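Long-range contacts in Lmo0181 protein (Listeria monocytogenes serovar 1/2a, PDB 5F7V), which binds the cyclic glucan cycloalternan as a lipoprotein-type substrate-binding protein and probably delivers it to an ABC transporter for uptake: residues A[127-132]-A[250-255]; A[278-283]-A[352-357]. One frame throughout, in Å; residues are numbered along the deposited sequence.

Both contacts belong to one mixed sheet near the centre of the molecule, their centres about 7 and 8 Å from the centre of the chain and 12 Å from each other. Along the sequence they follow in series: 127-132 pairs with 250-255, and 278-283 pairs with 352-357 only after contact 1 has closed. Strands 119-135 and 278-287 are antiparallel neighbours, so the first segments of the two contacts lie against each other; S128 O and F281 N, 2.9 Å apart, probably form a hydrogen bond between them. Each contact then adds another strand, antiparallel in contact 1 and parallel in contact 2. Both also touch the chain C glucose of cycloalternan, so this continuous sheet carries side chains from each contact to one ligand.

Contact 1 (A[127-132]-A[250-255]); sequences FSNVVT and TGIWLF. With GLC (alpha-D-glucopyranose), chain B; GLC (alpha-D-glucopyranose), chain C; GLC (alpha-D-glucopyranose), chain D.
The indole of W253 has sugar on one face and backbone on the other. C1 of the chain C glucose sits 3.5 Å above the ring centre, and C3 of the chain D glucose lies over the same face nearer the rim; the opposite face rests on G251 CA, also offset toward the rim. At the pyrrole edge, in plane, O5 of the chain B glucose accepts a nearly straight bond from W253 NE1 (3.1 Å, 167°), and O6 of that sugar lies 2.9 Å from NE1. At the benzene edge are S128 CB, in plane, and S128 OG, which a chi1 of 65° brings to 3.3 Å from W253 CZ3. The V130 and W253 side chains cross obliquely, CG2 touching CH2 at 3.7 Å. F255 takes V131 CG2 at its edge and I252 CA over one face.

Behind the rings, V131 and T250 form an antiparallel hydrogen-bonded pair, with V131 N to T250 O at 3.0 Å and the reciprocal bond from T250 N to V131 O. V130 and G251 form the adjacent non-hydrogen-bonded pair. I252 N then reaches N129 O (3.1 Å), nearly along the C=O axis. The side-chain amide of N129 is held through ND2 by V345 O; its OD1, against I252 CG2, and the backbone N are buried without a partner in the model. Sugar lying over an aromatic face, here carried on the 3-10 turn after strand 245-251, is characteristic of carbohydrate pockets in periplasmic-binding-protein folds.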
loop_
_atom_site.group_PDB
_atom_site.type_symbol
_atom_site.label_atom_id
_atom_site.label_comp_id
_atom_site.label_asym_id
_atom_site.label_seq_id
_atom_site.Cartn_x
_atom_site.Cartn_y
_atom_site.Cartn_z
ATOM N N PHE A 127 -3.717 -6.189 5.779
ATOM C CA PHE A 127 -3.617 -6.126 4.330
ATOM C C PHE A 127 -4.559 -5.055 3.799
ATOM O O PHE A 127 -5.477 -4.585 4.505
ATOM C CB PHE A 127 -3.754 -7.509 3.678
ATOM C CG PHE A 127 -5.150 -8.059 3.671
ATOM C CD1 PHE A 127 -5.618 -8.798 4.753
ATOM C CD2 PHE A 127 -6.015 -7.856 2.605
ATOM C CE1 PHE A 127 -6.893 -9.318 4.798
ATOM C CE2 PHE A 127 -7.294 -8.374 2.648
ATOM C CZ PHE A 127 -7.711 -9.103 3.731
ATOM N N SER A 128 -4.293 -4.677 2.558
ATOM C CA SER A 128 -5.016 -3.522 1.990
ATOM C C SER A 128 -4.936 -3.502 0.474
ATOM O O SER A 128 -4.209 -4.278 -0.144
ATOM C CB SER A 128 -4.388 -2.227 2.540
ATOM O OG SER A 128 -3.058 -2.054 2.100
ATOM N N ASN A 129 -5.733 -2.621 -0.117
ATOM C CA ASN A 129 -5.712 -2.397 -1.564
ATOM C C ASN A 129 -6.097 -0.965 -1.849
ATOM O O ASN A 129 -6.258 -0.144 -0.953
ATOM C CB ASN A 129 -6.536 -3.463 -2.276
ATOM C CG ASN A 129 -7.985 -3.449 -1.873
ATOM O OD1 ASN A 129 -8.463 -2.549 -1.175
ATOM N ND2 ASN A 129 -8.721 -4.464 -2.293
ATOM N N VAL A 130 -6.123 -0.702 -3.159
ATOM C CA VAL A 130 -6.399 0.631 -3.673
ATOM C C VAL A 130 -7.700 0.595 -4.443
ATOM O O VAL A 130 -8.069 -0.401 -5.038
ATOM C CB VAL A 130 -5.224 1.078 -4.560
ATOM C CG1 VAL A 130 -5.549 2.308 -5.425
ATOM C CG2 VAL A 130 -3.975 1.327 -3.693
ATOM N N VAL A 131 -8.453 1.689 -4.342
ATOM C CA VAL A 131 -9.740 1.845 -4.997
ATOM C C VAL A 131 -9.801 3.236 -5.587
ATOM O O VAL A 131 -8.967 4.096 -5.292
ATOM C CB VAL A 131 -10.927 1.651 -4.027
ATOM C CG1 VAL A 131 -10.997 0.184 -3.618
ATOM C CG2 VAL A 131 -10.826 2.516 -2.794
ATOM N N THR A 132 -10.794 3.431 -6.443
ATOM C CA THR A 132 -11.122 4.800 -6.885
ATOM C C THR A 132 -12.050 5.413 -5.878
ATOM O O THR A 132 -13.179 4.945 -5.712
ATOM C CB THR A 132 -11.760 4.766 -8.266
ATOM O OG1 THR A 132 -10.829 4.159 -9.165
ATOM C CG2 THR A 132 -12.121 6.173 -8.726
ATOM N N THR A 250 -6.363 5.748 -4.568
ATOM C CA THR A 250 -5.572 5.668 -3.342
ATOM C C THR A 250 -6.067 4.538 -2.481
ATOM O O THR A 250 -7.043 3.849 -2.794
ATOM C CB THR A 250 -5.563 7.025 -2.610
ATOM O OG1 THR A 250 -4.493 7.029 -1.673
ATOM C CG2 THR A 250 -6.883 7.300 -1.950
ATOM N N GLY A 251 -5.341 4.315 -1.398
ATOM C CA GLY A 251 -5.640 3.151 -0.584
ATOM C C GLY A 251 -6.738 3.308 0.433
ATOM O O GLY A 251 -7.105 4.390 0.885
ATOM N N ILE A 252 -7.213 2.143 0.861
ATOM C CA ILE A 252 -8.232 2.071 1.908
ATOM C C ILE A 252 -7.707 2.589 3.245
ATOM O O ILE A 252 -8.474 2.823 4.173
ATOM C CB ILE A 252 -8.828 0.648 2.080
ATOM C CG1 ILE A 252 -7.813 -0.374 2.611
ATOM C CG2 ILE A 252 -9.435 0.195 0.755
ATOM C CD1 ILE A 252 -8.363 -1.763 2.813
ATOM N N TRP A 253 -6.383 2.727 3.351
ATOM C CA TRP A 253 -5.747 3.345 4.527
ATOM C C TRP A 253 -6.074 4.810 4.685
ATOM O O TRP A 253 -5.751 5.368 5.729
ATOM C CB TRP A 253 -4.210 3.154 4.531
ATOM C CG TRP A 253 -3.546 3.562 3.273
ATOM C CD1 TRP A 253 -3.035 4.802 2.970
ATOM C CD2 TRP A 253 -3.267 2.726 2.150
ATOM N NE1 TRP A 253 -2.507 4.796 1.720
ATOM C CE2 TRP A 253 -2.609 3.532 1.193
ATOM C CE3 TRP A 253 -3.481 1.367 1.849
ATOM C CZ2 TRP A 253 -2.197 3.026 -0.052
ATOM C CZ3 TRP A 253 -3.052 0.883 0.622
ATOM C CH2 TRP A 253 -2.434 1.692 -0.319
ATOM N N LEU A 254 -6.724 5.427 3.696
ATOM C CA LEU A 254 -7.178 6.813 3.845
ATOM C C LEU A 254 -8.663 6.922 4.183
ATOM O O LEU A 254 -9.157 8.037 4.306
ATOM C CB LEU A 254 -6.856 7.642 2.600
ATOM C CG LEU A 254 -5.342 7.840 2.436
ATOM C CD1 LEU A 254 -5.087 8.741 1.218
ATOM C CD2 LEU A 254 -4.611 8.368 3.666
ATOM N N PHE A 255 -9.372 5.815 4.351
ATOM C CA PHE A 255 -10.770 5.930 4.727
ATOM C C PHE A 255 -10.934 6.663 6.061
ATOM O O PHE A 255 -11.858 7.461 6.175
ATOM C CB PHE A 255 -11.404 4.550 4.883
ATOM C CG PHE A 255 -11.748 3.843 3.598
ATOM C CD1 PHE A 255 -11.419 4.341 2.331
ATOM C CD2 PHE A 255 -12.351 2.585 3.679
ATOM C CE1 PHE A 255 -11.725 3.619 1.195
ATOM C CE2 PHE A 255 -12.666 1.877 2.557
ATOM C CZ PHE A 255 -12.332 2.392 1.315
HETATM C C1 GLC B . -0.830 6.946 -1.313
HETATM C C2 GLC B . -0.954 8.358 -1.856
HETATM C C3 GLC B . -0.068 9.335 -1.124
HETATM C C4 GLC B . -0.222 9.207 0.380
HETATM C C5 GLC B . -0.020 7.770 0.814
HETATM C C6 GLC B . -0.400 7.669 2.282
HETATM O O2 GLC B . -0.703 8.398 -3.265
HETATM O O3 GLC B . -0.204 10.680 -1.551
HETATM O O4 GLC B . 0.664 10.091 1.057
HETATM O O5 GLC B . -0.947 6.932 0.127
HETATM O O6 GLC B . -0.250 6.348 2.814
HETATM C C1 GLC C . 0.158 1.481 2.610
HETATM C C2 GLC C . 0.236 0.055 3.108
HETATM C C3 GLC C . 1.604 -0.530 2.810
HETATM C C4 GLC C . 1.961 -0.341 1.340
HETATM C C5 GLC C . 1.870 1.132 0.963
HETATM C C6 GLC C . 2.094 1.379 -0.524
HETATM O O2 GLC C . -0.039 0.044 4.513
HETATM O O3 GLC C . 1.549 -1.922 3.106
HETATM O O4 GLC C . 3.324 -0.743 1.169
HETATM O O5 GLC C . 0.533 1.601 1.244
HETATM O O6 GLC C . 1.783 2.779 -0.704
HETATM C C1 GLC D . 1.089 6.048 3.211
HETATM C C2 GLC D . 1.364 4.607 2.824
HETATM C C3 GLC D . 0.534 3.629 3.639
HETATM C C4 GLC D . 0.798 3.888 5.108
HETATM C C5 GLC D . 0.396 5.337 5.413
HETATM C C6 GLC D . 0.550 5.690 6.886
HETATM O O2 GLC D . 1.101 4.449 1.430
HETATM O O3 GLC D . 0.990 2.299 3.408
HETATM O O4 GLC D . 0.105 2.944 5.929
HETATM O O5 GLC D . 1.212 6.201 4.619
HETATM O O6 GLC D . 1.946 5.745 7.176
#

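Contact 2 (A[278-283]-A[352-357]). With GLC (alpha-D-glucopyranose), chain C; GLC (alpha-D-glucopyranose), chain E.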
loop_
_atom_site.group_PDB
_atom_site.type_symbol
_atom_site.label_atom_id
_atom_site.label_comp_id
_atom_site.label_asym_id
_atom_site.label_seq_id
_atom_site.Cartn_x
_atom_site.Cartn_y
_atom_site.Cartn_z
ATOM N N THR A 278 -5.631 -4.974 -9.691
ATOM C CA THR A 278 -5.737 -4.182 -8.464
ATOM C C THR A 278 -4.563 -4.505 -7.560
ATOM O O THR A 278 -3.910 -5.562 -7.609
ATOM C CB THR A 278 -7.037 -4.511 -7.760
ATOM O OG1 THR A 278 -7.068 -5.917 -7.515
ATOM C CG2 THR A 278 -8.222 -4.054 -8.644
ATOM N N HIS A 279 -4.239 -3.520 -6.751
ATOM C CA HIS A 279 -3.155 -3.666 -5.764
ATOM C C HIS A 279 -3.556 -4.613 -4.649
ATOM O O HIS A 279 -4.700 -4.729 -4.257
ATOM C CB HIS A 279 -2.831 -2.312 -5.155
ATOM C CG HIS A 279 -1.816 -1.547 -5.934
ATOM N ND1 HIS A 279 -1.970 -0.219 -6.255
ATOM C CD2 HIS A 279 -0.595 -1.907 -6.392
ATOM C CE1 HIS A 279 -0.887 0.202 -6.882
ATOM N NE2 HIS A 279 -0.041 -0.798 -6.965
ATOM N N PHE A 280 -2.559 -5.276 -4.083
ATOM C CA PHE A 280 -2.623 -6.042 -2.836
ATOM C C PHE A 280 -1.371 -5.724 -2.047
ATOM O O PHE A 280 -0.258 -5.979 -2.486
ATOM C CB PHE A 280 -2.714 -7.542 -3.111
ATOM C CG PHE A 280 -2.863 -8.357 -1.857
ATOM C CD1 PHE A 280 -4.132 -8.588 -1.328
ATOM C CD2 PHE A 280 -1.749 -8.819 -1.180
ATOM C CE1 PHE A 280 -4.270 -9.334 -0.171
ATOM C CE2 PHE A 280 -1.891 -9.535 -0.007
ATOM C CZ PHE A 280 -3.141 -9.772 0.464
ATOM N N PHE A 281 -1.591 -5.161 -0.878
ATOM C CA PHE A 281 -0.500 -4.778 0.028
ATOM C C PHE A 281 -0.703 -5.492 1.346
ATOM O O PHE A 281 -1.800 -5.846 1.717
ATOM C CB PHE A 281 -0.491 -3.255 0.189
ATOM C CG PHE A 281 -0.107 -2.518 -1.057
ATOM C CD1 PHE A 281 1.131 -2.750 -1.649
ATOM C CD2 PHE A 281 -0.936 -1.566 -1.589
ATOM C CE1 PHE A 281 1.479 -2.080 -2.798
ATOM C CE2 PHE A 281 -0.585 -0.899 -2.748
ATOM C CZ PHE A 281 0.628 -1.143 -3.345
ATOM N N ALA A 282 0.378 -5.657 2.081
ATOM C CA ALA A 282 0.314 -6.236 3.414
ATOM C C ALA A 282 1.420 -5.731 4.277
ATOM O O ALA A 282 2.529 -5.532 3.789
ATOM C CB ALA A 282 0.386 -7.753 3.379
ATOM N N ASN A 283 1.118 -5.487 5.543
ATOM C CA ASN A 283 2.150 -5.158 6.526
ATOM C C ASN A 283 2.351 -6.299 7.486
ATOM O O ASN A 283 1.384 -6.986 7.819
ATOM C CB ASN A 283 1.719 -3.914 7.283
ATOM C CG ASN A 283 1.606 -2.718 6.341
ATOM O OD1 ASN A 283 2.494 -2.489 5.542
ATOM N ND2 ASN A 283 0.526 -1.941 6.459
ATOM N N MET A 352 -6.325 -9.038 -8.043
ATOM C CA MET A 352 -5.092 -8.577 -7.427
ATOM C C MET A 352 -3.852 -8.974 -8.217
ATOM O O MET A 352 -3.783 -10.045 -8.842
ATOM C CB MET A 352 -4.980 -9.114 -5.996
ATOM C CG MET A 352 -4.725 -10.602 -5.904
ATOM S SD MET A 352 -4.271 -11.183 -4.244
ATOM C CE MET A 352 -5.860 -11.052 -3.578
ATOM N N VAL A 353 -2.858 -8.110 -8.142
ATOM C CA VAL A 353 -1.513 -8.404 -8.607
ATOM C C VAL A 353 -0.547 -8.135 -7.459
ATOM O O VAL A 353 -0.506 -7.053 -6.887
ATOM C CB VAL A 353 -1.149 -7.668 -9.906
ATOM C CG1 VAL A 353 -1.958 -8.282 -11.033
ATOM C CG2 VAL A 353 -1.244 -6.142 -9.762
ATOM N N LEU A 354 0.219 -9.155 -7.102
ATOM C CA LEU A 354 1.136 -9.077 -5.972
ATOM C C LEU A 354 2.306 -8.165 -6.322
ATOM O O LEU A 354 2.699 -8.083 -7.490
ATOM C CB LEU A 354 1.607 -10.475 -5.603
ATOM C CG LEU A 354 0.490 -11.449 -5.238
ATOM C CD1 LEU A 354 1.101 -12.811 -4.989
ATOM C CD2 LEU A 354 -0.247 -10.978 -3.996
ATOM N N PRO A 355 2.895 -7.481 -5.328
ATOM C CA PRO A 355 4.136 -6.753 -5.601
ATOM C C PRO A 355 5.257 -7.664 -6.109
ATOM O O PRO A 355 5.342 -8.797 -5.627
ATOM C CB PRO A 355 4.539 -6.226 -4.236
ATOM C CG PRO A 355 3.341 -6.359 -3.374
ATOM C CD PRO A 355 2.607 -7.562 -3.883
ATOM N N PRO A 356 6.057 -7.193 -7.070
ATOM C CA PRO A 356 7.268 -7.948 -7.360
ATOM C C PRO A 356 8.092 -8.109 -6.074
ATOM O O PRO A 356 8.198 -7.170 -5.286
ATOM C CB PRO A 356 7.960 -7.082 -8.399
ATOM C CG PRO A 356 6.922 -6.264 -8.973
ATOM C CD PRO A 356 6.005 -5.942 -7.840
ATOM N N VAL A 357 8.703 -9.268 -5.899
ATOM C CA VAL A 357 9.492 -9.588 -4.699
ATOM C C VAL A 357 10.974 -9.638 -5.075
ATOM O O VAL A 357 11.443 -10.652 -5.578
ATOM C CB VAL A 357 8.985 -10.890 -4.043
ATOM C CG1 VAL A 357 9.820 -11.299 -2.842
ATOM C CG2 VAL A 357 7.515 -10.693 -3.626
HETATM C C1 GLC C . 0.158 1.481 2.610
HETATM C C2 GLC C . 0.236 0.055 3.108
HETATM C C3 GLC C . 1.604 -0.530 2.810
HETATM C C4 GLC C . 1.961 -0.341 1.340
HETATM C C5 GLC C . 1.870 1.132 0.963
HETATM C C6 GLC C . 2.094 1.379 -0.524
HETATM O O2 GLC C . -0.039 0.044 4.513
HETATM O O3 GLC C . 1.549 -1.922 3.106
HETATM O O4 GLC C . 3.324 -0.743 1.169
HETATM O O5 GLC C . 0.533 1.601 1.244
HETATM O O6 GLC C . 1.783 2.779 -0.704
HETATM C C1 GLC E . 2.417 3.345 -1.854
HETATM C C2 GLC E . 2.155 4.840 -1.729
HETATM C C3 GLC E . 0.646 5.085 -1.771
HETATM C C4 GLC E . 0.077 4.498 -3.049
HETATM C C5 GLC E . 0.519 3.041 -3.255
HETATM C C6 GLC E . 0.194 2.480 -4.642
HETATM O O2 GLC E . 2.733 5.365 -0.521
HETATM O O3 GLC E . 0.466 6.508 -1.736
HETATM O O4 GLC E . -1.360 4.493 -3.001
HETATM O O5 GLC E . 1.925 2.850 -3.096
HETATM O O6 GLC E . 0.839 3.286 -5.623
HETATM O O HOH W 1 0.234 -5.285 -5.076
#
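Packing is tightest where T278 and M352 meet in a short, weakly bonded parallel pairing, CA atoms 4.6 Å apart. V353 N donates to T278 O at 2.8 Å, nearly along the C=O axis, and M352 CA adds a CH...O contact to the same oxygen. T278 OG1 is satisfied by S348 O. M352 and F280 run side by side, pointing the same way: F280 CG is anti to its backbone N (chi1 -177°). The methionine's chi1 (70°) and extended chi2 set SD 4.3 Å from the ring centroid, an oblique Met-aromatic contact, and the bend at chi3 (74°) turns CE to F280 CD1 (3.8 Å).

Farther along the strands part. Direct pairing gives way to water 1, which accepts from F280 N (3.0 Å) and donates to V353 O (2.6 Å). On this looser side exposed L354 reaches F280 CD2 with its CD2, and P355 CD lies near F280 O.

H279 CE1 lies 3.4 Å from C6 of the chain E glucose, one face of its ring covered by F281 CZ. The pairing thus joins strand 352-353 to strand 278-287, whose continuation brings F281 and N283 to the chain C glucose, consistent with the periplasmic-binding-protein fold of the SBP_bac_1 family.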